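Local coordinates for 6-phosphogluconolactonase (Leishmania braziliensis, PDB 3CSS), which probably hydrolyses 6-phosphogluconolactone to 6-phosphogluconate, the second step of the oxidative pentose phosphate pathway, at residues E55-E58 with K59-L63; A20-E23 with V24-A28. All coordinates share one frame; numbering follows the deposited sequence. Where two conformers were deposited one is given.

In the fold
From the N terminus, contact 2 comes first: residues 20-28 are successive turns of helix 14-30, which follows the edge strand 7-10 and precedes strand 39-43. Contact 1 lies further on, where helix 50-59 ends and helix 61-65 begins, ahead of strand 69-77. Both contacts are local and close no long loop; they stand in series, neither nested nor crossed, with centres about 12 Å apart. What joins them is a salt bridge between R22 NE of contact 2 and D60 OD2 of contact 1, with K59, E55 and L26 packed around it. Helix 14-30 is thereby tied to the junction of the two later helices.

Contact 1: E55-E58 with K59-L63; sequences ELHE and KDLAL
L56 and D60 meet at a helix end, a local contact in which the last turn of helix 50-59 closes just before helix 61-65 begins. Two backbone bonds finish the turn: K59 N donates to E55 O at 3.0 Å, and D60 N donates to L56 O at 2.9 Å. D60 then leaves the helical path, and L61 N is held instead by a water, which it meets at 3.2 Å and which reaches back weakly to E58 O. The water thus spans the break between the helices. Among the side chains, the D60 carboxylate swings back over the preceding turn, its CG anti to the carbonyl carbon (chi1 -53°), and brings OD2 to 3.3 Å from L56 CD2. The aliphatic part of K59 passes E55 at an angle, the two CG atoms 4.1 Å apart. H57 and L61 run side by side, with L61 CD2 over one face of the imidazole, toward its rim. In the ring plane, H57 ND1 donates to E58 OE2 at 2.9 Å, approaching from above the carboxylate plane, while NE2 is hydrogen-bonded to D98 OD2; with both nitrogens engaged, the ring's rotation is fixed. Toward helix 14-30, D60 forms a salt bridge with R22 and touches L26, and E55 packs on F19; on another side, H57 and L61 lean on the loop at R97 and D98.

Contact 2: A20-E23 with V24-A28; sequences AARE and VILAA
R22 and L26, one turn apart on helix 14-30, make the main side-chain contact here. A methyl group packs on a flat cationic group: L26 CD1 sits over the centre of one guanidinium face, 3.6 Å from R22 CZ. R22 CG lies anti to the backbone N (chi1 179°), which stands the extended arginine chain out from the helix, and L26 leans back to meet it; the stem takes part too, R22 CG lying 4.0 Å from L26 CD1. Charge adds a lesser element. E23 OE2 is 3.8 Å from R22 NH1, a long salt bridge in which the oxygen stands well out of the guanidinium plane, so no N-H is directed at it. The stronger partner of R22 is D60, which takes NE in a salt bridge and, with the methyl over the face, would restrain the group's orientation. Backbone bonds of the i to i+4 kind run beneath: I25 N to A21 O, L26 N to R22 O at 2.9 Å, and A27 N to E23 O also at 2.9 Å, whereas V24 N to A20 O is weak at 3.4 Å. A20 and A21 also rest on L256 of strand 252-257, and I25 and A28 on I158 of strand 158-162. A regular alpha-helix laid against a largely parallel sheet is characteristic of Rossmann-like alpha/beta folds, consistent with the clan of this enzyme family.

Contact 1: E55-E58 with K59-L63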
loop_
_atom_site.group_PDB
_atom_site.type_symbol
_atom_site.label_atom_id
_atom_site.label_comp_id
_atom_site.label_asym_id
_atom_site.label_seq_id
_atom_site.Cartn_x
_atom_site.Cartn_y
_atom_site.Cartn_z
ATOM N N GLU A 55 7.687 -8.325 -13.211
ATOM C CA GLU A 55 8.506 -9.494 -12.904
ATOM C C GLU A 55 7.642 -10.649 -12.393
ATOM O O GLU A 55 7.827 -11.788 -12.805
ATOM C CB GLU A 55 9.600 -9.160 -11.900
ATOM C CG GLU A 55 10.568 -10.309 -11.673
ATOM C CD GLU A 55 11.860 -9.844 -11.094
ATOM O OE1 GLU A 55 12.006 -8.612 -10.906
ATOM O OE2 GLU A 55 12.730 -10.703 -10.836
ATOM N N LEU A 56 6.693 -10.365 -11.502
ATOM C CA LEU A 56 5.724 -11.389 -11.088
ATOM C C LEU A 56 4.956 -11.968 -12.284
ATOM O O LEU A 56 4.704 -13.181 -12.368
ATOM C CB LEU A 56 4.727 -10.804 -10.093
ATOM C CG LEU A 56 5.291 -10.430 -8.722
ATOM C CD1 LEU A 56 4.236 -9.613 -7.936
ATOM C CD2 LEU A 56 5.746 -11.674 -7.920
ATOM N N HIS A 57 4.583 -11.107 -13.220
ATOM C CA HIS A 57 3.863 -11.569 -14.411
ATOM C C HIS A 57 4.693 -12.546 -15.265
ATOM O O HIS A 57 4.164 -13.542 -15.788
ATOM C CB HIS A 57 3.421 -10.396 -15.266
ATOM C CG HIS A 57 2.586 -10.801 -16.438
ATOM N ND1 HIS A 57 3.142 -11.187 -17.636
ATOM C CD2 HIS A 57 1.246 -10.925 -16.583
ATOM C CE1 HIS A 57 2.173 -11.501 -18.483
ATOM N NE2 HIS A 57 1.012 -11.344 -17.867
ATOM N N GLU A 58 5.983 -12.247 -15.407
ATOM C CA GLU A 58 6.867 -13.064 -16.223
ATOM C C GLU A 58 7.286 -14.366 -15.557
ATOM O O GLU A 58 7.428 -15.379 -16.240
ATOM C CB GLU A 58 8.104 -12.259 -16.612
ATOM C CG GLU A 58 7.780 -11.069 -17.484
ATOM C CD GLU A 58 6.896 -11.458 -18.673
ATOM O OE1 GLU A 58 7.334 -12.335 -19.461
ATOM O OE2 GLU A 58 5.776 -10.896 -18.807
ATOM N N LYS A 59 7.465 -14.347 -14.238
ATOM C CA LYS A 59 8.090 -15.462 -13.525
ATOM C C LYS A 59 7.120 -16.331 -12.720
ATOM O O LYS A 59 7.351 -17.532 -12.567
ATOM C CB LYS A 59 9.175 -14.943 -12.582
ATOM C CG LYS A 59 10.283 -14.110 -13.229
ATOM C CD LYS A 59 11.065 -14.886 -14.269
ATOM C CE LYS A 59 12.265 -14.094 -14.773
ATOM N NZ LYS A 59 12.898 -14.713 -15.967
ATOM N N ASP A 60 6.050 -15.738 -12.191
ATOM C CA ASP A 60 5.231 -16.400 -11.178
ATOM C C ASP A 60 3.756 -16.507 -11.543
ATOM O O ASP A 60 2.909 -16.755 -10.665
ATOM C CB ASP A 60 5.369 -15.635 -9.865
ATOM C CG ASP A 60 6.815 -15.434 -9.461
ATOM O OD1 ASP A 60 7.566 -16.428 -9.370
ATOM O OD2 ASP A 60 7.207 -14.273 -9.231
ATOM N N LEU A 61 3.449 -16.353 -12.832
ATOM C CA LEU A 61 2.062 -16.260 -13.271
ATOM C C LEU A 61 1.288 -17.539 -12.962
ATOM O O LEU A 61 0.102 -17.482 -12.638
ATOM C CB LEU A 61 1.978 -15.926 -14.768
ATOM C CG LEU A 61 0.584 -15.569 -15.294
ATOM C CD1 LEU A 61 -0.025 -14.391 -14.510
ATOM C CD2 LEU A 61 0.627 -15.275 -16.790
ATOM N N ALA A 62 1.974 -18.679 -13.037
ATOM C CA ALA A 62 1.371 -19.983 -12.752
ATOM C C ALA A 62 0.810 -20.081 -11.330
ATOM O O ALA A 62 -0.313 -20.539 -11.131
ATOM C CB ALA A 62 2.392 -21.099 -13.004
ATOM N N LEU A 63 1.595 -19.643 -10.352
ATOM C CA LEU A 63 1.151 -19.635 -8.956
ATOM C C LEU A 63 -0.088 -18.757 -8.786
ATOM O O LEU A 63 -1.013 -19.108 -8.055
ATOM C CB LEU A 63 2.267 -19.158 -8.026
ATOM C CG LEU A 63 3.462 -20.103 -7.895
ATOM C CD1 LEU A 63 4.573 -19.465 -7.066
ATOM C CD2 LEU A 63 3.016 -21.423 -7.290
HETATM O O HOH W 1 5.276 -17.125 -15.299
#

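Contact 2: A20-E23 with V24-A28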
loop_
_atom_site.group_PDB
_atom_site.type_symbol
_atom_site.label_atom_id
_atom_site.label_comp_id
_atom_site.label_asym_id
_atom_site.label_seq_id
_atom_site.Cartn_x
_atom_site.Cartn_y
_atom_site.Cartn_z
ATOM N N ALA A 20 14.160 -8.154 -4.630
ATOM C CA ALA A 20 14.050 -8.323 -3.171
ATOM C C ALA A 20 12.601 -8.375 -2.692
ATOM O O ALA A 20 12.275 -9.192 -1.830
ATOM C CB ALA A 20 14.817 -7.211 -2.436
ATOM N N ALA A 21 11.738 -7.531 -3.264
ATOM C CA ALA A 21 10.302 -7.508 -2.913
ATOM C C ALA A 21 9.665 -8.823 -3.364
ATOM O O ALA A 21 8.899 -9.446 -2.634
ATOM C CB ALA A 21 9.598 -6.316 -3.550
ATOM N N ARG A 22 10.024 -9.258 -4.568
ATOM C CA ARG A 22 9.504 -10.521 -5.092
ATOM C C ARG A 22 9.814 -11.692 -4.156
ATOM O O ARG A 22 8.945 -12.535 -3.904
ATOM C CB ARG A 22 10.044 -10.786 -6.506
ATOM C CG ARG A 22 9.565 -12.107 -7.117
ATOM C CD ARG A 22 10.006 -12.226 -8.566
ATOM N NE ARG A 22 9.839 -13.595 -9.062
ATOM C CZ ARG A 22 10.786 -14.534 -9.066
ATOM N NH1 ARG A 22 12.015 -14.276 -8.634
ATOM N NH2 ARG A 22 10.504 -15.751 -9.521
ATOM N N GLU A 23 11.039 -11.746 -3.653
ATOM C CA GLU A 23 11.449 -12.816 -2.732
ATOM C C GLU A 23 10.591 -12.887 -1.471
ATOM O O GLU A 23 10.247 -13.970 -1.013
ATOM C CB GLU A 23 12.931 -12.674 -2.348
ATOM C CG GLU A 23 13.895 -13.097 -3.452
ATOM C CD GLU A 23 13.585 -14.490 -4.006
ATOM O OE1 GLU A 23 13.321 -15.416 -3.197
ATOM O OE2 GLU A 23 13.586 -14.660 -5.247
ATOM N N VAL A 24 10.247 -11.731 -0.912
ATOM C CA VAL A 24 9.369 -11.675 0.255
ATOM C C VAL A 24 7.985 -12.263 -0.063
ATOM O O VAL A 24 7.461 -13.090 0.685
ATOM C CB VAL A 24 9.212 -10.240 0.783
ATOM C CG1 VAL A 24 8.178 -10.214 1.933
ATOM C CG2 VAL A 24 10.563 -9.665 1.240
ATOM N N ILE A 25 7.416 -11.866 -1.197
ATOM C CA ILE A 25 6.126 -12.392 -1.638
ATOM C C ILE A 25 6.178 -13.913 -1.828
ATOM O O ILE A 25 5.316 -14.647 -1.311
ATOM C CB ILE A 25 5.652 -11.693 -2.928
ATOM C CG1 ILE A 25 5.378 -10.213 -2.637
ATOM C CG2 ILE A 25 4.410 -12.378 -3.482
ATOM C CD1 ILE A 25 5.304 -9.325 -3.892
ATOM N N LEU A 26 7.193 -14.400 -2.544
ATOM C CA LEU A 26 7.309 -15.852 -2.786
ATOM C C LEU A 26 7.553 -16.659 -1.510
ATOM O O LEU A 26 7.083 -17.788 -1.402
ATOM C CB LEU A 26 8.417 -16.158 -3.790
ATOM C CG LEU A 26 8.260 -15.571 -5.190
ATOM C CD1 LEU A 26 9.447 -15.957 -6.049
ATOM C CD2 LEU A 26 6.944 -15.967 -5.837
ATOM N N ALA A 27 8.278 -16.075 -0.557
ATOM C CA ALA A 27 8.530 -16.699 0.746
ATOM C C ALA A 27 7.213 -16.899 1.503
ATOM O O ALA A 27 6.961 -17.974 2.050
ATOM C CB ALA A 27 9.486 -15.833 1.569
ATOM N N ALA A 28 6.368 -15.869 1.503
ATOM C CA ALA A 28 5.061 -15.932 2.168
ATOM C C ALA A 28 4.140 -16.976 1.521
ATOM O O ALA A 28 3.412 -17.691 2.223
ATOM C CB ALA A 28 4.400 -14.553 2.179
#